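Local coordinates for recombination protein recR (PDB 1VDD), which probably takes part in a RecBC-independent pathway of recombinational DNA repair, where it may act with RecF and RecO, at residues H105-P113 and E146-L154; V131-G142 and L158-I168. All coordinates share one frame; numbering follows the deposited sequence.

Contact 1: residues H105-P113 and E146-L154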
loop_
_atom_site.group_PDB
_atom_site.type_symbol
_atom_site.label_atom_id
_atom_site.label_comp_id
_atom_site.label_asym_id
_atom_site.label_seq_id
_atom_site.Cartn_x
_atom_site.Cartn_y
_atom_site.Cartn_z
ATOM N N HIS A 105 -2.944 16.699 30.455
ATOM C CA HIS A 105 -1.628 16.570 31.073
ATOM C C HIS A 105 -0.785 15.745 30.100
ATOM O O HIS A 105 -1.218 14.692 29.634
ATOM C CB HIS A 105 -1.656 15.871 32.430
ATOM C CG HIS A 105 -0.334 15.923 33.133
ATOM N ND1 HIS A 105 0.130 17.062 33.758
ATOM C CD2 HIS A 105 0.663 15.011 33.230
ATOM C CE1 HIS A 105 1.354 16.849 34.208
ATOM N NE2 HIS A 105 1.702 15.613 33.901
ATOM N N VAL A 106 0.417 16.218 29.793
ATOM C CA VAL A 106 1.249 15.523 28.832
ATOM C C VAL A 106 2.558 14.901 29.331
ATOM O O VAL A 106 3.539 15.597 29.601
ATOM C CB VAL A 106 1.580 16.461 27.653
ATOM C CG1 VAL A 106 2.357 15.711 26.604
ATOM C CG2 VAL A 106 0.297 17.053 27.070
ATOM N N LEU A 107 2.562 13.582 29.468
ATOM C CA LEU A 107 3.768 12.874 29.851
ATOM C C LEU A 107 4.424 12.974 28.494
ATOM O O LEU A 107 3.802 12.606 27.507
ATOM C CB LEU A 107 3.461 11.406 30.122
ATOM C CG LEU A 107 2.153 11.108 30.847
ATOM C CD1 LEU A 107 1.968 9.617 30.908
ATOM C CD2 LEU A 107 2.172 11.721 32.246
ATOM N N HIS A 108 5.641 13.472 28.385
ATOM C CA HIS A 108 6.163 13.556 27.036
ATOM C C HIS A 108 6.717 12.239 26.536
ATOM O O HIS A 108 7.842 12.155 26.068
ATOM C CB HIS A 108 7.177 14.694 26.920
ATOM C CG HIS A 108 6.556 16.005 26.533
ATOM N ND1 HIS A 108 5.533 16.584 27.253
ATOM C CD2 HIS A 108 6.781 16.821 25.477
ATOM C CE1 HIS A 108 5.153 17.699 26.654
ATOM N NE2 HIS A 108 5.894 17.866 25.574
ATOM N N GLY A 109 5.888 11.202 26.629
ATOM C CA GLY A 109 6.283 9.886 26.168
ATOM C C GLY A 109 5.526 8.753 26.831
ATOM O O GLY A 109 4.450 8.932 27.393
ATOM N N VAL A 110 6.106 7.565 26.766
ATOM C CA VAL A 110 5.489 6.392 27.355
ATOM C C VAL A 110 6.552 5.654 28.128
ATOM O O VAL A 110 7.711 5.677 27.752
ATOM C CB VAL A 110 4.990 5.424 26.285
ATOM C CG1 VAL A 110 3.860 4.586 26.840
ATOM C CG2 VAL A 110 4.575 6.187 25.043
ATOM N N LEU A 111 6.153 4.988 29.197
ATOM C CA LEU A 111 7.103 4.220 29.979
ATOM C C LEU A 111 7.641 3.079 29.118
ATOM O O LEU A 111 7.071 2.741 28.085
ATOM C CB LEU A 111 6.428 3.665 31.235
ATOM C CG LEU A 111 5.931 4.759 32.183
ATOM C CD1 LEU A 111 5.343 4.137 33.435
ATOM C CD2 LEU A 111 7.091 5.673 32.549
ATOM N N SER A 112 8.759 2.509 29.541
ATOM C CA SER A 112 9.381 1.406 28.828
ATOM C C SER A 112 10.530 0.901 29.681
ATOM O O SER A 112 11.654 1.395 29.599
ATOM C CB SER A 112 9.889 1.860 27.460
ATOM O OG SER A 112 10.700 3.008 27.583
ATOM N N PRO A 113 10.248 -0.096 30.528
ATOM C CA PRO A 113 11.240 -0.695 31.425
ATOM C C PRO A 113 12.508 -1.122 30.695
ATOM O O PRO A 113 13.611 -1.014 31.232
ATOM C CB PRO A 113 10.483 -1.883 32.026
ATOM C CG PRO A 113 9.512 -2.258 30.927
ATOM C CD PRO A 113 9.014 -0.902 30.495
ATOM N N GLU A 146 3.149 -0.378 25.960
ATOM C CA GLU A 146 3.712 0.835 26.521
ATOM C C GLU A 146 2.605 1.691 27.156
ATOM O O GLU A 146 2.671 2.054 28.334
ATOM C CB GLU A 146 4.399 1.623 25.408
ATOM C CG GLU A 146 5.378 0.801 24.596
ATOM C CD GLU A 146 6.412 0.127 25.473
ATOM O OE1 GLU A 146 7.014 0.817 26.322
ATOM O OE2 GLU A 146 6.625 -1.093 25.312
ATOM N N GLY A 147 1.597 2.021 26.356
ATOM C CA GLY A 147 0.496 2.827 26.849
ATOM C C GLY A 147 -0.251 2.112 27.951
ATOM O O GLY A 147 -0.672 2.724 28.936
ATOM N N ASP A 148 -0.407 0.803 27.782
ATOM C CA ASP A 148 -1.104 -0.020 28.754
ATOM C C ASP A 148 -0.322 -0.006 30.063
ATOM O O ASP A 148 -0.894 0.130 31.144
ATOM C CB ASP A 148 -1.225 -1.450 28.229
ATOM C CG ASP A 148 -2.460 -2.159 28.749
ATOM O OD1 ASP A 148 -2.666 -3.346 28.409
ATOM O OD2 ASP A 148 -3.230 -1.519 29.494
ATOM N N ALA A 149 0.993 -0.137 29.954
ATOM C CA ALA A 149 1.851 -0.137 31.125
ATOM C C ALA A 149 1.917 1.231 31.809
ATOM O O ALA A 149 1.814 1.323 33.037
ATOM C CB ALA A 149 3.236 -0.589 30.736
ATOM N N THR A 150 2.083 2.295 31.024
ATOM C CA THR A 150 2.164 3.644 31.597
ATOM C C THR A 150 0.927 3.923 32.434
ATOM O O THR A 150 1.026 4.363 33.577
ATOM C CB THR A 150 2.249 4.742 30.512
ATOM O OG1 THR A 150 3.179 4.354 29.501
ATOM C CG2 THR A 150 2.715 6.056 31.131
ATOM N N ALA A 151 -0.234 3.649 31.846
ATOM C CA ALA A 151 -1.524 3.864 32.483
ATOM C C ALA A 151 -1.661 3.148 33.814
ATOM O O ALA A 151 -2.051 3.753 34.819
ATOM C CB ALA A 151 -2.639 3.427 31.549
ATOM N N LEU A 152 -1.357 1.856 33.829
ATOM C CA LEU A 152 -1.461 1.108 35.073
ATOM C C LEU A 152 -0.494 1.692 36.097
ATOM O O LEU A 152 -0.779 1.713 37.287
ATOM C CB LEU A 152 -1.189 -0.378 34.835
ATOM C CG LEU A 152 -2.210 -1.109 33.945
ATOM C CD1 LEU A 152 -2.018 -2.619 34.103
ATOM C CD2 LEU A 152 -3.642 -0.732 34.335
ATOM N N TYR A 153 0.644 2.189 35.635
ATOM C CA TYR A 153 1.585 2.791 36.566
ATOM C C TYR A 153 0.938 4.043 37.129
ATOM O O TYR A 153 0.976 4.288 38.337
ATOM C CB TYR A 153 2.887 3.190 35.877
ATOM C CG TYR A 153 3.806 3.949 36.805
ATOM C CD1 TYR A 153 4.560 3.285 37.776
ATOM C CD2 TYR A 153 3.874 5.337 36.758
ATOM C CE1 TYR A 153 5.352 3.985 38.670
ATOM C CE2 TYR A 153 4.662 6.048 37.649
ATOM C CZ TYR A 153 5.396 5.367 38.601
ATOM O OH TYR A 153 6.173 6.078 39.483
ATOM N N LEU A 154 0.345 4.837 36.239
ATOM C CA LEU A 154 -0.306 6.084 36.634
ATOM C C LEU A 154 -1.454 5.816 37.593
ATOM O O LEU A 154 -1.631 6.539 38.580
ATOM C CB LEU A 154 -0.795 6.842 35.395
ATOM C CG LEU A 154 0.326 7.392 34.503
ATOM C CD1 LEU A 154 -0.264 8.024 33.253
ATOM C CD2 LEU A 154 1.147 8.412 35.282
#
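In the Toprim domain, the loop that leaves strand 103-106, outermost in this chain's parallel sheet, lies along helix 145-158, with Leu107, Val110 and Leu111 set against Glu146, Thr150, Tyr153 and Leu154. Thr150 stands at the middle of this seam, and its two branches do different work. Its methyl, CG2, is anti to the backbone N (OG1 chi1 -44°) and points into the apolar side, where Leu107 CD1 meets it tip to tip at 3.6 Å. Leu107 CD1 also reaches Leu154 CD1, again end against end, at 3.6 Å. Both leucines rest on Val84 of strand 81-85, so the helix and the loop share one hydrophobic layer over the sheet.

The hydroxyl branch of Thr150 is turned to the backbone. It accepts the N-H of Leu111 over 3.1 Å (N-H...O 155°) and donates to the carbonyl of Glu146 one helical turn earlier, although the position of OG1 is not secure in the model. The Leu111 side chain leans across Thr150, with CG 3.6 Å from CG2, and continues to Tyr153, where CD1 lies 3.6 Å from CB and approaches the ring obliquely. Replacing this leucine by an alanine would probably open a gap between Thr150 CG2 and Tyr153 CB and take away the leucine's share of the apolar cover on that flank, even with the backbone N-H still in place. Val110 lies against the base of the Glu146 side chain, its CB 3.9 Å from Glu146 CB. Glu146 itself is bent at chi2 (-54°), which brings its carboxylate to the loop, where OE1 sits 3.3 Å from Ser112 CB.

Contact 2: residues V131-G142 and L158-I168; sequences VGQGMEVILATG and LEPLGAAISRI
Arg167 and the carbonyls of 139-142 close the C-terminal end of a parallel strand pair, 136-139 with 164-167, the two strands of a beta-alpha-beta unit in the Toprim sheet. Bent at chi2 (76°), the arginine brings its guanidinium edge-on to a row of carbonyls. Arg167 NH1 donates to Thr141 O at 2.6 Å and to Leu139 O at 3.1 Å, both near the guanidinium plane. NH2 donates to Gly142 O, beside Thr141 O, whereas Leu139 O meets NH1 from the NE side. Thr141 OG1 lies over one face of the group and is bonded to Gly147 O of the following helix. Leu139 O is gripped twice, by Arg167 NH1 and Ile168 N from opposite faces of its carbonyl plane. Several bonds at its edge thus fix the rotation of this buried cation, and the three carbonyls would be expected to offset its charge.

On the arginine's side, the Leu139 side chain crosses that of Ile165 obliquely, with Leu139 CD1 3.6 Å from Ile165 CG2, and Val137 lies at about a right angle to Leu158. Val131 CG1 abuts Ala163 CB at 3.6 Å. The other face carries Glu136, Ile138 and Ser166, and a strand of the third subunit extends the sheet beyond 164-167. Glu136 OE1 makes a salt bridge to Arg193 of that subunit, whereas Ser166 OG donates to Glu136 OE2 at 3.1 Å from above the carboxylate plane.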
loop_
_atom_site.group_PDB
_atom_site.type_symbol
_atom_site.label_atom_id
_atom_site.label_comp_id
_atom_site.label_asym_id
_atom_site.label_seq_id
_atom_site.Cartn_x
_atom_site.Cartn_y
_atom_site.Cartn_z
ATOM N N VAL A 131 -3.663 16.649 40.989
ATOM C CA VAL A 131 -4.763 15.752 41.306
ATOM C C VAL A 131 -5.260 15.854 42.741
ATOM O O VAL A 131 -4.498 15.699 43.696
ATOM C CB VAL A 131 -4.379 14.278 41.013
ATOM C CG1 VAL A 131 -5.558 13.353 41.333
ATOM C CG2 VAL A 131 -3.967 14.126 39.553
ATOM N N GLY A 132 -6.557 16.110 42.874
ATOM C CA GLY A 132 -7.174 16.215 44.181
ATOM C C GLY A 132 -8.460 15.412 44.200
ATOM O O GLY A 132 -8.732 14.639 43.275
ATOM N N GLN A 133 -9.263 15.590 45.242
ATOM C CA GLN A 133 -10.519 14.862 45.342
ATOM C C GLN A 133 -11.656 15.597 44.640
ATOM O O GLN A 133 -11.612 16.819 44.454
ATOM C CB GLN A 133 -10.860 14.617 46.811
ATOM C CG GLN A 133 -9.820 13.764 47.526
ATOM C CD GLN A 133 -10.057 13.657 49.021
ATOM O OE1 GLN A 133 -9.280 13.021 49.740
ATOM N NE2 GLN A 133 -11.132 14.282 49.499
ATOM N N GLY A 134 -12.678 14.841 44.250
ATOM C CA GLY A 134 -13.799 15.435 43.554
ATOM C C GLY A 134 -13.351 15.756 42.146
ATOM O O GLY A 134 -13.913 16.632 41.475
ATOM N N MET A 135 -12.321 15.029 41.714
ATOM C CA MET A 135 -11.723 15.170 40.392
ATOM C C MET A 135 -11.620 13.813 39.716
ATOM O O MET A 135 -11.690 12.768 40.369
ATOM C CB MET A 135 -10.319 15.763 40.506
ATOM C CG MET A 135 -10.217 17.265 40.287
ATOM S SD MET A 135 -8.550 17.836 40.678
ATOM C CE MET A 135 -7.651 17.346 39.219
ATOM N N GLU A 136 -11.446 13.827 38.402
ATOM C CA GLU A 136 -11.308 12.587 37.659
ATOM C C GLU A 136 -10.047 12.604 36.814
ATOM O O GLU A 136 -9.707 13.611 36.193
ATOM C CB GLU A 136 -12.524 12.360 36.751
ATOM C CG GLU A 136 -12.333 11.237 35.730
ATOM C CD GLU A 136 -13.588 10.948 34.910
ATOM O OE1 GLU A 136 -14.228 11.905 34.412
ATOM O OE2 GLU A 136 -13.928 9.754 34.757
ATOM N N VAL A 137 -9.339 11.487 36.798
ATOM C CA VAL A 137 -8.146 11.408 35.980
ATOM C C VAL A 137 -8.393 10.371 34.906
ATOM O O VAL A 137 -8.425 9.168 35.171
ATOM C CB VAL A 137 -6.903 11.034 36.801
ATOM C CG1 VAL A 137 -5.712 10.849 35.868
ATOM C CG2 VAL A 137 -6.607 12.134 37.804
ATOM N N ILE A 138 -8.601 10.856 33.691
ATOM C CA ILE A 138 -8.844 9.975 32.563
ATOM C C ILE A 138 -7.487 9.602 32.014
ATOM O O ILE A 138 -6.680 10.477 31.698
ATOM C CB ILE A 138 -9.631 10.688 31.458
ATOM C CG1 ILE A 138 -10.993 11.139 31.993
ATOM C CG2 ILE A 138 -9.779 9.774 30.272
ATOM C CD1 ILE A 138 -11.746 12.076 31.069
ATOM N N LEU A 139 -7.226 8.305 31.916
ATOM C CA LEU A 139 -5.952 7.853 31.390
ATOM C C LEU A 139 -6.117 7.585 29.907
ATOM O O LEU A 139 -6.766 6.618 29.497
ATOM C CB LEU A 139 -5.493 6.601 32.129
ATOM C CG LEU A 139 -5.448 6.845 33.636
ATOM C CD1 LEU A 139 -5.000 5.575 34.342
ATOM C CD2 LEU A 139 -4.524 8.020 33.942
ATOM N N ALA A 140 -5.525 8.460 29.106
ATOM C CA ALA A 140 -5.632 8.349 27.664
ATOM C C ALA A 140 -4.310 8.063 26.986
ATOM O O ALA A 140 -4.029 8.607 25.917
ATOM C CB ALA A 140 -6.244 9.604 27.094
ATOM N N THR A 141 -3.496 7.215 27.606
ATOM C CA THR A 141 -2.236 6.842 27.001
ATOM C C THR A 141 -2.576 5.808 25.936
ATOM O O THR A 141 -3.697 5.300 25.892
ATOM C CB THR A 141 -1.272 6.218 28.009
ATOM O OG1 THR A 141 -1.790 4.972 28.455
ATOM C CG2 THR A 141 -1.085 7.133 29.197
ATOM N N GLY A 142 -1.607 5.515 25.077
ATOM C CA GLY A 142 -1.812 4.556 24.004
ATOM C C GLY A 142 -2.376 3.214 24.434
ATOM O O GLY A 142 -2.861 3.051 25.540
ATOM N N LEU A 158 -1.614 7.562 41.190
ATOM C CA LEU A 158 -2.682 8.485 41.536
ATOM C C LEU A 158 -3.659 7.971 42.592
ATOM O O LEU A 158 -4.295 8.762 43.288
ATOM C CB LEU A 158 -3.434 8.886 40.270
ATOM C CG LEU A 158 -2.571 9.538 39.192
ATOM C CD1 LEU A 158 -3.463 9.923 38.044
ATOM C CD2 LEU A 158 -1.867 10.767 39.723
ATOM N N GLU A 159 -3.763 6.652 42.711
ATOM C CA GLU A 159 -4.656 6.012 43.676
ATOM C C GLU A 159 -4.738 6.686 45.051
ATOM O O GLU A 159 -5.815 7.096 45.478
ATOM C CB GLU A 159 -4.256 4.544 43.859
ATOM C CG GLU A 159 -5.078 3.797 44.898
ATOM C CD GLU A 159 -6.550 3.749 44.545
ATOM O OE1 GLU A 159 -7.177 4.828 44.477
ATOM O OE2 GLU A 159 -7.079 2.634 44.333
ATOM N N PRO A 160 -3.605 6.800 45.769
ATOM C CA PRO A 160 -3.619 7.433 47.090
ATOM C C PRO A 160 -4.292 8.803 47.149
ATOM O O PRO A 160 -4.819 9.182 48.190
ATOM C CB PRO A 160 -2.140 7.475 47.473
ATOM C CG PRO A 160 -1.436 7.483 46.154
ATOM C CD PRO A 160 -2.227 6.469 45.374
ATOM N N LEU A 161 -4.263 9.556 46.053
ATOM C CA LEU A 161 -4.935 10.856 46.035
ATOM C C LEU A 161 -6.419 10.509 45.879
ATOM O O LEU A 161 -6.747 9.457 45.339
ATOM C CB LEU A 161 -4.442 11.714 44.867
ATOM C CG LEU A 161 -2.943 12.039 44.875
ATOM C CD1 LEU A 161 -2.160 10.829 44.403
ATOM C CD2 LEU A 161 -2.663 13.231 43.974
ATOM N N GLY A 162 -7.319 11.373 46.331
ATOM C CA GLY A 162 -8.729 11.019 46.263
ATOM C C GLY A 162 -9.545 11.209 45.000
ATOM O O GLY A 162 -10.740 11.509 45.097
ATOM N N ALA A 163 -8.946 11.009 43.826
ATOM C CA ALA A 163 -9.676 11.199 42.574
ATOM C C ALA A 163 -10.181 9.939 41.877
ATOM O O ALA A 163 -9.696 8.835 42.094
ATOM C CB ALA A 163 -8.829 11.991 41.612
ATOM N N ALA A 164 -11.184 10.106 41.029
ATOM C CA ALA A 164 -11.693 8.967 40.286
ATOM C C ALA A 164 -10.735 8.765 39.099
ATOM O O ALA A 164 -10.424 9.701 38.369
ATOM C CB ALA A 164 -13.108 9.251 39.797
ATOM N N ILE A 165 -10.239 7.550 38.930
ATOM C CA ILE A 165 -9.343 7.258 37.826
ATOM C C ILE A 165 -10.094 6.429 36.797
ATOM O O ILE A 165 -10.800 5.481 37.141
ATOM C CB ILE A 165 -8.111 6.466 38.290
ATOM C CG1 ILE A 165 -7.286 7.312 39.259
ATOM C CG2 ILE A 165 -7.263 6.073 37.092
ATOM C CD1 ILE A 165 -6.041 6.601 39.777
ATOM N N SER A 166 -9.942 6.793 35.531
ATOM C CA SER A 166 -10.601 6.078 34.460
ATOM C C SER A 166 -9.634 5.913 33.308
ATOM O O SER A 166 -8.668 6.656 33.194
ATOM C CB SER A 166 -11.844 6.850 33.996
ATOM O OG SER A 166 -11.520 8.174 33.592
ATOM N N ARG A 167 -9.908 4.930 32.463
ATOM C CA ARG A 167 -9.095 4.635 31.285
ATOM C C ARG A 167 -10.050 4.692 30.080
ATOM O O ARG A 167 -11.232 4.338 30.207
ATOM C CB ARG A 167 -8.492 3.241 31.415
ATOM C CG ARG A 167 -7.614 2.823 30.263
ATOM C CD ARG A 167 -6.267 3.503 30.317
ATOM N NE ARG A 167 -5.285 2.789 29.508
ATOM C CZ ARG A 167 -4.722 3.273 28.408
ATOM N NH1 ARG A 167 -5.035 4.487 27.962
ATOM N NH2 ARG A 167 -3.834 2.541 27.755
ATOM N N ILE A 168 -9.556 5.148 28.927
ATOM C CA ILE A 168 -10.415 5.247 27.755
ATOM C C ILE A 168 -10.792 3.836 27.321
ATOM O O ILE A 168 -10.082 2.880 27.614
ATOM C CB ILE A 168 -9.730 6.030 26.598
ATOM C CG1 ILE A 168 -8.385 5.401 26.233
ATOM C CG2 ILE A 168 -9.504 7.461 27.014
ATOM C CD1 ILE A 168 -7.670 6.149 25.132
#

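How the contacts relate
From the N terminus, the chain meets residues 105-113 first, then 131-142, 146-154 and 158-168, so the two contacts alternate and their loops cross. Contact 1 closes the longer loop, with 32 residues between its segments, by bringing the loop after strand 103-106 to helix 145-158. Contact 2 closes a loop of 15 residues, nearly all of it that same helix, and completes the beta-alpha-beta unit. Strands 103-106 and 164-167 are the outermost of the four in this chain's parallel sheet, and the helix serves both contacts: its Ala151 CB packs on Arg167 NE at 3.4 Å, while another flank meets the loop after strand 103-106.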